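Side-chain contacts in hypothetical protein SA2161 (Staphylococcus aureus, PDB 1Y7R), which is of unknown function but probably transfers an acetyl group from acetyl-CoA, as other members of the GNAT acetyltransferase family do: residues Val4-Pro9 with Met85-Lys90; Asn37-Val42 with Met89-Asn94; Glu12-Leu17 with Ile66-Val71. The protein carries 4 engineered substitutions. All blocks are in the same frame, centred on the assembly; numbering follows the deposited sequence. Where two conformers were deposited one is given.

Overall arrangement
All three contacts join helices to one mixed sheet or to loops at its strand ends. Contacts 1 and 2 share helix 80-95, their centres about 7 Å apart: His87 meets strand 3-5 and the loop after it, and Tyr91, one turn on, the start of strand 40-46. Phe40 joins them, its CZ 3.6 Å from Tyr6 CE1. The centre of contact 3 lies about 12 Å from that of contact 1. In strand 63-71, Asp68 and Ala70 serve helix 11-20, Ile66 and Ile69 helix 80-95. A phosphate, probably from the crystallisation liquor, lies about 3 Å from the Val71 side chain; GNAT enzymes usually bind the CoA pyrophosphate just after this strand, so the ion may mark that pocket.

Contact 1: residues Val4-Pro9 with Met85-Lys90; sequences VTYDIP and MEHIMK
The imidazole of His87 has Val4 over one face and the hydroxyl of Tyr6 at its edge. Val4 CG1 sits above the ring centre, 3.9 Å from the centroid and 12° off the ring normal, a CH-pi contact. The methyl is set there by a first torsion that places CG1 anti to the backbone N (chi1 -178°). The phenol and imidazole meet rim to rim, with planes at 69° and centroids 5.8 Å apart. His87 ND1 in turn lies near the plane of the phenol ring, where it is hydrogen-bonded to Tyr6 OH at 2.8 Å.

A water extends this link: it lies 2.8 Å from Tyr6 OH and donates to His87 O, also at 2.8 Å. Tyr6 therefore reaches the side chain directly and the carbonyl through the water. Within the chain, Phe40 meets the Tyr6 ring edge-to-face, and Val42 packs against both Val4 and His87.

This surface contact sets helix 80-95 against the edge of the GNAT sheet. Tyr6 ties the loop to it by one direct and one water-mediated link, and Val4 CG1 the strand end. Together, the bond at ND1 and the methyl over the face restrict rotation of the imidazole.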
ATOM      1  N   VAL A   4      22.953  -3.146 -10.160  1.00  9.04           N
ATOM      2  CA  VAL A   4      21.776  -3.187  -9.287  1.00  8.65           C
ATOM      3  C   VAL A   4      22.183  -2.695  -7.918  1.00  8.31           C
ATOM      4  O   VAL A   4      23.150  -3.183  -7.320  1.00  8.54           O
ATOM      5  CB  VAL A   4      21.255  -4.616  -9.091  1.00  9.58           C
ATOM      6  CG1 VAL A   4      20.005  -4.605  -8.211  1.00  7.56           C
ATOM      7  CG2 VAL A   4      20.922  -5.243 -10.444  1.00 10.36           C
ATOM      8  N   THR A   5      21.361  -1.815  -7.364  1.00  8.30           N
ATOM      9  CA  THR A   5      21.669  -1.173  -6.125  1.00  9.17           C
ATOM     10  C   THR A   5      20.395  -1.148  -5.265  1.00  8.40           C
ATOM     11  O   THR A   5      19.311  -1.057  -5.819  1.00  8.06           O
ATOM     12  CB  THR A   5      22.140   0.234  -6.524  1.00 11.11           C
ATOM     13  OG1 THR A   5      23.540   0.246  -6.815  1.00 15.58           O
ATOM     14  CG2 THR A   5      21.761   1.225  -5.598  1.00 10.77           C
ATOM     15  N   TYR A   6      20.522  -1.271  -3.942  1.00  7.36           N
ATOM     16  CA  TYR A   6      19.365  -1.000  -3.038  1.00  6.61           C
ATOM     17  C   TYR A   6      19.470   0.368  -2.333  1.00  8.17           C
ATOM     18  O   TYR A   6      18.868   0.565  -1.247  1.00  8.50           O
ATOM     19  CB  TYR A   6      19.190  -2.113  -1.982  1.00  6.76           C
ATOM     20  CG  TYR A   6      18.994  -3.519  -2.541  1.00  6.48           C
ATOM     21  CD1 TYR A   6      18.530  -3.739  -3.850  1.00  5.73           C
ATOM     22  CD2 TYR A   6      19.300  -4.635  -1.754  1.00  7.50           C
ATOM     23  CE1 TYR A   6      18.354  -5.039  -4.350  1.00  8.06           C
ATOM     24  CE2 TYR A   6      19.118  -5.950  -2.252  1.00  6.65           C
ATOM     25  CZ  TYR A   6      18.639  -6.132  -3.532  1.00  8.19           C
ATOM     26  OH  TYR A   6      18.488  -7.416  -3.996  1.00  8.85           O
ATOM     27  N   ASP A   7      20.232   1.296  -2.933  1.00  8.61           N
ATOM     28  CA  ASP A   7      20.494   2.626  -2.322  1.00  9.86           C
ATOM     29  C   ASP A   7      19.269   3.516  -2.454  1.00 10.80           C
ATOM     30  O   ASP A   7      18.471   3.322  -3.351  1.00 12.54           O
ATOM     31  CB  ASP A   7      21.613   3.412  -3.039  1.00  9.76           C
ATOM     32  CG  ASP A   7      22.952   2.708  -3.103  1.00 12.24           C
ATOM     33  OD1 ASP A   7      23.803   3.256  -3.865  1.00 12.17           O
ATOM     34  OD2 ASP A   7      23.185   1.670  -2.449  1.00 14.30           O
ATOM     35  N   ILE A   8      19.166   4.513  -1.578  1.00 11.60           N
ATOM     36  CA  ILE A   8      18.174   5.592  -1.711  1.00 11.91           C
ATOM     37  C   ILE A   8      18.494   6.389  -2.996  1.00 11.93           C
ATOM     38  O   ILE A   8      19.656   6.772  -3.214  1.00 12.26           O
ATOM     39  CB  ILE A   8      18.219   6.521  -0.454  1.00 11.60           C
ATOM     40  CG1 ILE A   8      17.006   7.478  -0.418  1.00 11.75           C
ATOM     41  CG2 ILE A   8      19.579   7.294  -0.375  1.00 11.17           C
ATOM     42  CD1 ILE A   8      16.788   8.131   0.953  1.00 13.60           C
ATOM     43  N   PRO A   9      17.486   6.587  -3.885  1.00 12.34           N
ATOM     44  CA  PRO A   9      17.684   7.387  -5.102  1.00 12.43           C
ATOM     45  C   PRO A   9      17.794   8.883  -4.749  1.00 11.85           C
ATOM     46  O   PRO A   9      17.339   9.291  -3.689  1.00 12.37           O
ATOM     47  CB  PRO A   9      16.390   7.138  -5.903  1.00 13.02           C
ATOM     48  CG  PRO A   9      15.642   6.098  -5.188  1.00 14.25           C
ATOM     49  CD  PRO A   9      16.108   6.069  -3.778  1.00 13.27           C
HETATM   50  N   MSE A  85      11.340  -6.555 -10.401  1.00  4.85           N
HETATM   51  CA  MSE A  85      10.396  -7.413  -9.678  1.00  5.50           C
HETATM   52  C   MSE A  85      11.107  -8.595  -9.032  1.00  5.98           C
HETATM   53  O   MSE A  85      10.742  -8.969  -7.933  1.00  6.37           O
HETATM   54  CB  MSE A  85       9.275  -7.895 -10.605  1.00  6.93           C
HETATM   55  CG  MSE A  85       8.217  -6.870 -10.941  1.00  6.56           C
HETATM   56 SE   MSE A  85       7.290  -6.195  -9.299  1.00 17.61          SE
HETATM   57  CE  MSE A  85       6.342  -7.842  -8.814  1.00 10.83           C
ATOM     58  N   GLU A  86      12.116  -9.185  -9.691  1.00  5.85           N
ATOM     59  CA  GLU A  86      12.856 -10.282  -9.087  1.00  7.00           C
ATOM     60  C   GLU A  86      13.487  -9.830  -7.769  1.00  6.60           C
ATOM     61  O   GLU A  86      13.442 -10.540  -6.762  1.00  7.67           O
ATOM     62  CB  GLU A  86      13.941 -10.815 -10.049  1.00  7.56           C
ATOM     63  CG  GLU A  86      13.374 -11.612 -11.229  1.00 11.23           C
ATOM     64  CD  GLU A  86      12.916 -13.040 -10.819  1.00 12.39           C
ATOM     65  OE1 GLU A  86      12.722 -13.292  -9.607  1.00 14.23           O
ATOM     66  OE2 GLU A  86      12.777 -13.910 -11.711  1.00 14.22           O
ATOM     67  N   HIS A  87      14.067  -8.637  -7.756  1.00  5.50           N
ATOM     68  CA  HIS A  87      14.679  -8.137  -6.502  1.00  5.80           C
ATOM     69  C   HIS A  87      13.636  -7.788  -5.434  1.00  5.97           C
ATOM     70  O   HIS A  87      13.802  -8.129  -4.241  1.00  6.48           O
ATOM     71  CB  HIS A  87      15.631  -6.995  -6.828  1.00  6.00           C
ATOM     72  CG  HIS A  87      16.895  -7.468  -7.476  1.00  8.58           C
ATOM     73  ND1 HIS A  87      18.009  -7.832  -6.746  1.00  9.58           N
ATOM     74  CD2 HIS A  87      17.192  -7.732  -8.773  1.00  8.78           C
ATOM     75  CE1 HIS A  87      18.959  -8.239  -7.572  1.00 10.35           C
ATOM     76  NE2 HIS A  87      18.490  -8.193  -8.807  1.00  9.52           N
ATOM     77  N   ILE A  88      12.514  -7.212  -5.865  1.00  5.25           N
ATOM     78  CA  ILE A  88      11.405  -6.957  -4.940  1.00  5.89           C
ATOM     79  C   ILE A  88      10.856  -8.259  -4.346  1.00  5.51           C
ATOM     80  O   ILE A  88      10.625  -8.354  -3.128  1.00  6.89           O
ATOM     81  CB  ILE A  88      10.296  -6.135  -5.640  1.00  5.76           C
ATOM     82  CG1 ILE A  88      10.776  -4.705  -5.836  1.00  5.84           C
ATOM     83  CG2 ILE A  88       8.989  -6.168  -4.859  1.00  5.57           C
ATOM     84  CD1 ILE A  88       9.792  -3.884  -6.607  1.00 11.49           C
HETATM   85  N   MSE A  89      10.685  -9.274  -5.193  1.00  6.19           N
HETATM   86  CA  MSE A  89      10.109 -10.552  -4.722  1.00  7.06           C
HETATM   87  C   MSE A  89      11.062 -11.284  -3.786  1.00  7.37           C
HETATM   88  O   MSE A  89      10.613 -11.980  -2.854  1.00  7.80           O
HETATM   89  CB  MSE A  89       9.685 -11.447  -5.892  1.00  7.13           C
HETATM   90  CG  MSE A  89       8.490 -10.921  -6.686  1.00 11.93           C
HETATM   91 SE   MSE A  89       6.940 -10.353  -5.569  1.00 23.54          SE
HETATM   92  CE  MSE A  89       7.370  -8.584  -5.287  1.00 24.84           C
ATOM     93  N   LYS A  90      12.364 -11.140  -4.033  1.00  7.15           N
ATOM     94  CA  LYS A  90      13.391 -11.565  -3.075  1.00  8.50           C
ATOM     95  C   LYS A  90      13.309 -10.904  -1.682  1.00  7.64           C
ATOM     96  O   LYS A  90      13.386 -11.597  -0.649  1.00  7.79           O
ATOM     97  CB  LYS A  90      14.776 -11.415  -3.711  1.00  9.05           C
ATOM     98  CG  LYS A  90      15.901 -11.885  -2.813  1.00 11.75           C
ATOM     99  CD  LYS A  90      17.203 -11.989  -3.596  1.00 18.71           C
ATOM    100  CE  LYS A  90      17.509 -13.453  -3.854  1.00 20.96           C
ATOM    101  NZ  LYS A  90      16.248 -14.255  -3.976  1.00 24.52           N
TER
HETATM  102  O   HOH W   1      16.176  -8.400  -2.749  1.00 19.15           O

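Contact 2: residues Asn37-Val42 with Met89-Asn94; sequences NALFTV and MKYIKN
Segment 37-42 enters strand 40-46 through a classic beta bulge, in which Leu39 and Phe40 both face Val56 of the neighbouring antiparallel strand 49-58, and its closest CA approach to helix 80-95 is 7.3 Å, from Phe40 CA to Tyr91 CA.

The side chains of Leu39 and Phe40 both set out toward the helix. Phe40 and Tyr91 lie side by side and run in opposite senses. Their planes are almost parallel, at 12°, but the centroids are 4.8 Å apart and little of one ring lies over the other. Each ring instead receives the other's CB over its centre, almost on the ring normal. Phe40 CB lies 3.6 Å from the Tyr91 centroid, and Tyr91 CB lies 3.6 Å from the Phe40 centroid, a pair of reciprocal CH-pi contacts. In the same packing Phe40 CG is 3.6 Å from Tyr91 CG. Both residues extend CG anti to the backbone N (chi1 174° for Phe40), which carries each ring across the other's CB.

Leu39 meets the far end of the phenol, crossing it at about a right angle. Leu39 CB is 3.5 Å from Tyr91 OH, and Leu39 CD1 approaches Tyr91 OH at 3.9 Å. Phe64 of strand 63-71 also packs on Leu39, while Ile88 touches Phe40 from the preceding turn of the helix.

No hydrogen bond spans these segments. The contact rests on dispersion and on the weak attraction of CH groups for ring faces, with Phe40 buried and Tyr91 partly exposed. That each CB faces the other's ring is consistent with a defined offset between the two side chains, which join the bulged start of strand 40-46 to helix 80-95.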
ATOM      1  N   ASN A  37      11.770   6.474   3.207  1.00  7.20           N
ATOM      2  CA  ASN A  37      10.815   5.773   4.048  1.00  7.99           C
ATOM      3  C   ASN A  37      10.155   4.556   3.421  1.00  8.70           C
ATOM      4  O   ASN A  37       9.194   4.020   3.974  1.00 10.61           O
ATOM      5  CB  ASN A  37       9.738   6.762   4.537  1.00  7.79           C
ATOM      6  CG  ASN A  37      10.323   7.906   5.354  1.00  9.74           C
ATOM      7  OD1 ASN A  37      10.047   9.096   5.098  1.00 14.22           O
ATOM      8  ND2 ASN A  37      11.162   7.562   6.305  1.00  8.84           N
ATOM      9  N   ALA A  38      10.673   4.079   2.297  1.00  8.54           N
ATOM     10  CA  ALA A  38      10.207   2.786   1.759  1.00  8.39           C
ATOM     11  C   ALA A  38      10.891   1.688   2.561  1.00  8.10           C
ATOM     12  O   ALA A  38      12.040   1.867   3.011  1.00  9.23           O
ATOM     13  CB  ALA A  38      10.581   2.681   0.305  1.00  8.19           C
ATOM     14  N   LEU A  39      10.235   0.536   2.710  1.00  7.36           N
ATOM     15  CA  LEU A  39      10.905  -0.607   3.344  1.00  7.90           C
ATOM     16  C   LEU A  39      12.083  -1.111   2.496  1.00  7.90           C
ATOM     17  O   LEU A  39      13.101  -1.584   3.039  1.00  8.45           O
ATOM     18  CB  LEU A  39       9.931  -1.745   3.549  1.00  7.57           C
ATOM     19  CG  LEU A  39       8.872  -1.488   4.608  1.00  7.97           C
ATOM     20  CD1 LEU A  39       7.863  -2.649   4.596  1.00  9.79           C
ATOM     21  CD2 LEU A  39       9.506  -1.274   5.990  1.00 12.04           C
ATOM     22  N   PHE A  40      11.934  -1.017   1.174  1.00  6.85           N
ATOM     23  CA  PHE A  40      12.927  -1.553   0.260  1.00  5.65           C
ATOM     24  C   PHE A  40      12.854  -0.792  -1.051  1.00  5.29           C
ATOM     25  O   PHE A  40      11.758  -0.471  -1.531  1.00  5.67           O
ATOM     26  CB  PHE A  40      12.618  -3.041   0.024  1.00  5.35           C
ATOM     27  CG  PHE A  40      13.478  -3.702  -1.017  1.00  5.83           C
ATOM     28  CD1 PHE A  40      14.748  -4.184  -0.679  1.00  8.00           C
ATOM     29  CD2 PHE A  40      12.993  -3.877  -2.329  1.00  5.55           C
ATOM     30  CE1 PHE A  40      15.554  -4.838  -1.644  1.00  7.79           C
ATOM     31  CE2 PHE A  40      13.803  -4.524  -3.297  1.00  9.41           C
ATOM     32  CZ  PHE A  40      15.087  -5.010  -2.933  1.00  8.25           C
ATOM     33  N   THR A  41      14.024  -0.508  -1.629  1.00  5.46           N
ATOM     34  CA  THR A  41      14.110   0.189  -2.917  1.00  6.50           C
ATOM     35  C   THR A  41      15.171  -0.483  -3.750  1.00  7.06           C
ATOM     36  O   THR A  41      16.278  -0.708  -3.256  1.00  8.10           O
ATOM     37  CB  THR A  41      14.505   1.689  -2.746  1.00  7.94           C
ATOM     38  OG1 THR A  41      13.571   2.347  -1.871  1.00  8.85           O
ATOM     39  CG2 THR A  41      14.472   2.415  -4.086  1.00  8.69           C
ATOM     40  N   VAL A  42      14.852  -0.798  -5.002  1.00  6.90           N
ATOM     41  CA  VAL A  42      15.866  -1.312  -5.949  1.00  6.80           C
ATOM     42  C   VAL A  42      15.991  -0.326  -7.091  1.00  6.95           C
ATOM     43  O   VAL A  42      14.996   0.209  -7.574  1.00  6.63           O
ATOM     44  CB  VAL A  42      15.419  -2.688  -6.659  0.50  9.81           C
ATOM     45  CG1 VAL A  42      14.001  -2.685  -7.237  0.50  3.61           C
ATOM     46  CG2 VAL A  42      16.481  -3.174  -7.706  0.50  6.10           C
HETATM   47  N   MSE A  89      10.685  -9.274  -5.193  1.00  6.19           N
HETATM   48  CA  MSE A  89      10.109 -10.552  -4.722  1.00  7.06           C
HETATM   49  C   MSE A  89      11.062 -11.284  -3.786  1.00  7.37           C
HETATM   50  O   MSE A  89      10.613 -11.980  -2.854  1.00  7.80           O
HETATM   51  CB  MSE A  89       9.685 -11.447  -5.892  1.00  7.13           C
HETATM   52  CG  MSE A  89       8.490 -10.921  -6.686  1.00 11.93           C
HETATM   53 SE   MSE A  89       6.940 -10.353  -5.569  1.00 23.54          SE
HETATM   54  CE  MSE A  89       7.370  -8.584  -5.287  1.00 24.84           C
ATOM     55  N   LYS A  90      12.364 -11.140  -4.033  1.00  7.15           N
ATOM     56  CA  LYS A  90      13.391 -11.565  -3.075  1.00  8.50           C
ATOM     57  C   LYS A  90      13.309 -10.904  -1.682  1.00  7.64           C
ATOM     58  O   LYS A  90      13.386 -11.597  -0.649  1.00  7.79           O
ATOM     59  CB  LYS A  90      14.776 -11.415  -3.711  1.00  9.05           C
ATOM     60  CG  LYS A  90      15.901 -11.885  -2.813  1.00 11.75           C
ATOM     61  CD  LYS A  90      17.203 -11.989  -3.596  1.00 18.71           C
ATOM     62  CE  LYS A  90      17.509 -13.453  -3.854  1.00 20.96           C
ATOM     63  NZ  LYS A  90      16.248 -14.255  -3.976  1.00 24.52           N
ATOM     64  N   TYR A  91      13.144  -9.583  -1.653  1.00  7.29           N
ATOM     65  CA  TYR A  91      12.945  -8.853  -0.398  1.00  8.10           C
ATOM     66  C   TYR A  91      11.699  -9.369   0.333  1.00  8.42           C
ATOM     67  O   TYR A  91      11.745  -9.714   1.513  1.00  8.13           O
ATOM     68  CB  TYR A  91      12.846  -7.340  -0.648  1.00  8.34           C
ATOM     69  CG  TYR A  91      12.345  -6.672   0.593  1.00  8.02           C
ATOM     70  CD1 TYR A  91      11.006  -6.339   0.724  1.00  9.02           C
ATOM     71  CD2 TYR A  91      13.187  -6.503   1.689  1.00 10.14           C
ATOM     72  CE1 TYR A  91      10.516  -5.781   1.910  1.00  9.83           C
ATOM     73  CE2 TYR A  91      12.711  -5.927   2.864  1.00 10.60           C
ATOM     74  CZ  TYR A  91      11.382  -5.592   2.965  1.00 11.73           C
ATOM     75  OH  TYR A  91      10.893  -5.028   4.131  1.00 15.14           O
ATOM     76  N   ILE A  92      10.584  -9.457  -0.383  1.00  7.57           N
ATOM     77  CA  ILE A  92       9.320  -9.842   0.271  1.00  8.67           C
ATOM     78  C   ILE A  92       9.382 -11.297   0.774  1.00  8.95           C
ATOM     79  O   ILE A  92       8.936 -11.579   1.888  1.00  9.55           O
ATOM     80  CB  ILE A  92       8.117  -9.607  -0.649  1.00  8.75           C
ATOM     81  CG1 ILE A  92       7.981  -8.099  -0.945  1.00  7.51           C
ATOM     82  CG2 ILE A  92       6.833 -10.146   0.019  1.00  9.58           C
ATOM     83  CD1 ILE A  92       6.925  -7.750  -2.028  1.00 10.63           C
ATOM     84  N   LYS A  93      10.012 -12.186  -0.001  1.00  9.93           N
ATOM     85  CA  LYS A  93      10.157 -13.595   0.412  1.00 10.93           C
ATOM     86  C   LYS A  93      10.889 -13.722   1.745  1.00 11.46           C
ATOM     87  O   LYS A  93      10.578 -14.627   2.536  1.00 11.87           O
ATOM     88  CB  LYS A  93      10.865 -14.415  -0.686  1.00 12.47           C
ATOM     89  CG  LYS A  93      11.259 -15.865  -0.290  1.00 16.11           C
ATOM     90  CD  LYS A  93      12.601 -16.291  -0.913  1.00 20.24           C
ATOM     91  CE  LYS A  93      13.741 -15.294  -0.559  1.00 23.38           C
ATOM     92  NZ  LYS A  93      15.126 -15.846  -0.712  1.00 26.27           N
ATOM     93  N   ASN A  94      11.845 -12.843   2.007  1.00 12.29           N
ATOM     94  CA  ASN A  94      12.642 -12.956   3.218  1.00 14.54           C
ATOM     95  C   ASN A  94      11.932 -12.376   4.454  1.00 13.97           C
ATOM     96  O   ASN A  94      12.381 -12.581   5.579  1.00 14.27           O
ATOM     97  CB  ASN A  94      14.040 -12.336   3.059  1.00 17.40           C
ATOM     98  CG  ASN A  94      15.037 -13.232   2.279  1.00 22.40           C
ATOM     99  OD1 ASN A  94      14.964 -13.364   1.034  1.00 27.45           O
ATOM    100  ND2 ASN A  94      16.013 -13.802   3.005  1.00 26.41           N
TER

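Contact 3: residues Glu12-Leu17 with Ile66-Val71; sequences EDYCAL and IVDIAV
Tyr14 meets Asp68 through a hydrogen bond, and Leu17 meets Ala70 through apolar packing, where the axes of segments 12-17 and 66-71 approach to 9.4 Å with their N-to-C directions 76° apart. In the polar part, Tyr14 OH donates to Asp68 OD2 at 2.8 Å. The carboxylate oxygen lies near the plane of the phenol ring, at its edge. Seen from the acid, the hydroxyl comes from above the carboxylate plane, 40° out of it, and the two planes stand 82° apart. Tyr14 CE1 is also 3.5 Å from Asp68 OD2, so the ring rim and the hydroxyl approach the same oxygen. Two arginines outside these segments also bind the acid: Arg18 at OD1, and Arg55 of strand 49-58 at OD2, each in a salt bridge.

In the apolar part, Leu17 CG is 3.8 Å from Ala70 CB, and Leu17 CD2 lies 3.6 Å from Ala70 O. Leu17 CD1 is 4.2 Å from Val71 C. The extended first torsion of Leu17, with CG anti to the backbone N, directs the branch to the strand. Leu50 and Met53 of strand 49-58 also pack against Leu17. Near the polar end, Thr62 of the second subunit touches both Tyr14 and Asp68.

Asp68 has a left-handed backbone conformation within strand 63-71, consistent with the bulge usual in this strand of the GNAT fold. The phenol and Arg55 share its buried OD2, while Arg18 holds OD1, so partners at both oxygens restrain rotation of the carboxylate and couple the helix to two adjacent strands.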
ATOM      1  N   GLU A  12      16.139  14.173  -7.657  1.00  9.01           N
ATOM      2  CA  GLU A  12      16.139  14.435  -9.087  1.00  8.76           C
ATOM      3  C   GLU A  12      15.989  13.158  -9.895  1.00  8.59           C
ATOM      4  O   GLU A  12      15.169  13.122 -10.808  1.00  8.86           O
ATOM      5  CB  GLU A  12      17.408  15.178  -9.532  1.00  8.54           C
ATOM      6  CG  GLU A  12      17.482  15.319 -11.067  1.00 10.12           C
ATOM      7  CD  GLU A  12      18.450  16.366 -11.532  1.00 13.57           C
ATOM      8  OE1 GLU A  12      19.276  16.827 -10.715  1.00 15.65           O
ATOM      9  OE2 GLU A  12      18.398  16.728 -12.724  1.00 12.60           O
ATOM     10  N   ASP A  13      16.760  12.115  -9.566  1.00  8.17           N
ATOM     11  CA  ASP A  13      16.743  10.855 -10.344  1.00  8.44           C
ATOM     12  C   ASP A  13      15.350  10.205 -10.259  1.00  8.22           C
ATOM     13  O   ASP A  13      14.803   9.721 -11.261  1.00  6.90           O
ATOM     14  CB  ASP A  13      17.809   9.873  -9.843  1.00 10.73           C
ATOM     15  CG  ASP A  13      19.195  10.161 -10.392  1.00 14.03           C
ATOM     16  OD1 ASP A  13      20.142   9.460  -9.953  1.00 18.16           O
ATOM     17  OD2 ASP A  13      19.344  11.038 -11.278  1.00 16.92           O
ATOM     18  N   TYR A  14      14.773  10.215  -9.060  1.00  6.79           N
ATOM     19  CA  TYR A  14      13.452   9.661  -8.819  1.00  7.29           C
ATOM     20  C   TYR A  14      12.412  10.366  -9.668  1.00  7.39           C
ATOM     21  O   TYR A  14      11.654   9.736 -10.401  1.00  7.17           O
ATOM     22  CB  TYR A  14      13.089   9.739  -7.330  1.00  7.79           C
ATOM     23  CG  TYR A  14      11.645   9.392  -7.024  1.00  8.00           C
ATOM     24  CD1 TYR A  14      11.274   8.076  -6.825  1.00  8.47           C
ATOM     25  CD2 TYR A  14      10.657  10.386  -6.888  1.00  8.63           C
ATOM     26  CE1 TYR A  14       9.972   7.721  -6.526  1.00  8.46           C
ATOM     27  CE2 TYR A  14       9.336  10.038  -6.598  1.00 10.41           C
ATOM     28  CZ  TYR A  14       8.996   8.706  -6.428  1.00  9.84           C
ATOM     29  OH  TYR A  14       7.693   8.347  -6.136  1.00  9.27           O
ATOM     30  N   CYS A  15      12.360  11.691  -9.543  1.00  7.13           N
ATOM     31  CA  CYS A  15      11.353  12.457 -10.246  1.00  6.58           C
ATOM     32  C   CYS A  15      11.542  12.269 -11.758  1.00  6.16           C
ATOM     33  O   CYS A  15      10.564  12.111 -12.510  1.00  5.92           O
ATOM     34  CB  CYS A  15      11.481  13.931  -9.869  1.00  6.79           C
ATOM     35  SG  CYS A  15      10.927  14.236  -8.167  1.00  9.85           S
ATOM     36  N   ALA A  16      12.804  12.279 -12.195  1.00  5.10           N
ATOM     37  CA  ALA A  16      13.158  12.150 -13.605  1.00  6.57           C
ATOM     38  C   ALA A  16      12.776  10.793 -14.160  1.00  5.82           C
ATOM     39  O   ALA A  16      12.290  10.676 -15.304  1.00  5.89           O
ATOM     40  CB  ALA A  16      14.648  12.392 -13.823  1.00  5.69           C
ATOM     41  N   LEU A  17      12.965   9.768 -13.345  1.00  6.57           N
ATOM     42  CA  LEU A  17      12.608   8.430 -13.780  1.00  7.18           C
ATOM     43  C   LEU A  17      11.106   8.275 -13.941  1.00  7.16           C
ATOM     44  O   LEU A  17      10.649   7.727 -14.951  1.00  6.90           O
ATOM     45  CB  LEU A  17      13.214   7.375 -12.871  1.00  7.73           C
ATOM     46  CG  LEU A  17      12.871   5.940 -13.226  1.00  9.26           C
ATOM     47  CD1 LEU A  17      13.320   5.596 -14.662  1.00 10.68           C
ATOM     48  CD2 LEU A  17      13.539   5.028 -12.186  1.00  9.24           C
ATOM     49  N   ILE A  66       3.601  -2.842  -3.442  1.00  5.30           N
ATOM     50  CA  ILE A  66       4.667  -2.551  -4.389  1.00  6.20           C
ATOM     51  C   ILE A  66       4.237  -1.308  -5.154  1.00  6.62           C
ATOM     52  O   ILE A  66       3.093  -1.245  -5.657  1.00  6.08           O
ATOM     53  CB  ILE A  66       4.882  -3.733  -5.349  1.00  5.81           C
ATOM     54  CG1 ILE A  66       5.295  -4.961  -4.533  1.00  6.55           C
ATOM     55  CG2 ILE A  66       5.912  -3.397  -6.430  1.00  8.12           C
ATOM     56  CD1 ILE A  66       5.291  -6.236  -5.316  1.00  8.81           C
ATOM     57  N   VAL A  67       5.143  -0.331  -5.218  1.00  5.95           N
ATOM     58  CA  VAL A  67       4.833   0.987  -5.781  1.00  7.08           C
ATOM     59  C   VAL A  67       6.003   1.476  -6.625  1.00  7.02           C
ATOM     60  O   VAL A  67       7.101   0.953  -6.484  1.00  7.68           O
ATOM     61  CB  VAL A  67       4.501   2.047  -4.673  1.00  7.04           C
ATOM     62  CG1 VAL A  67       3.247   1.650  -3.868  1.00  8.38           C
ATOM     63  CG2 VAL A  67       5.728   2.344  -3.724  1.00  6.55           C
ATOM     64  N   ASP A  68       5.766   2.458  -7.497  1.00  8.29           N
ATOM     65  CA  ASP A  68       6.855   3.129  -8.231  1.00  8.90           C
ATOM     66  C   ASP A  68       7.679   2.182  -9.080  1.00  8.87           C
ATOM     67  O   ASP A  68       8.914   2.311  -9.150  1.00  8.92           O
ATOM     68  CB  ASP A  68       7.770   3.881  -7.253  1.00  9.70           C
ATOM     69  CG  ASP A  68       7.165   5.183  -6.795  1.00 12.55           C
ATOM     70  OD1 ASP A  68       6.428   5.792  -7.592  1.00 19.58           O
ATOM     71  OD2 ASP A  68       7.387   5.602  -5.657  1.00 14.49           O
ATOM     72  N   ILE A  69       7.023   1.225  -9.753  1.00  8.37           N
ATOM     73  CA  ILE A  69       7.748   0.387 -10.722  1.00  8.32           C
ATOM     74  C   ILE A  69       7.914   1.222 -11.984  1.00  8.43           C
ATOM     75  O   ILE A  69       6.969   1.375 -12.777  1.00  9.26           O
ATOM     76  CB  ILE A  69       6.997  -0.932 -11.014  1.00  8.23           C
ATOM     77  CG1 ILE A  69       6.757  -1.671  -9.689  1.00  9.14           C
ATOM     78  CG2 ILE A  69       7.796  -1.828 -12.010  1.00  9.30           C
ATOM     79  CD1 ILE A  69       7.984  -2.109  -8.994  1.00 11.53           C
ATOM     80  N   ALA A  70       9.116   1.761 -12.174  1.00  7.86           N
ATOM     81  CA  ALA A  70       9.335   2.752 -13.220  1.00  6.62           C
ATOM     82  C   ALA A  70      10.551   2.329 -14.009  1.00  7.14           C
ATOM     83  O   ALA A  70      11.639   2.203 -13.436  1.00  7.68           O
ATOM     84  CB  ALA A  70       9.600   4.111 -12.596  1.00  8.72           C
ATOM     85  N   VAL A  71      10.383   2.148 -15.313  1.00  5.19           N
ATOM     86  CA  VAL A  71      11.516   1.841 -16.198  1.00  5.02           C
ATOM     87  C   VAL A  71      11.459   2.884 -17.319  1.00  5.52           C
ATOM     88  O   VAL A  71      10.387   3.114 -17.875  1.00  4.85           O
ATOM     89  CB  VAL A  71      11.383   0.385 -16.775  1.00  5.34           C
ATOM     90  CG1 VAL A  71      12.381   0.131 -17.908  1.00  6.00           C
ATOM     91  CG2 VAL A  71      11.463  -0.690 -15.625  1.00  6.35           C
TER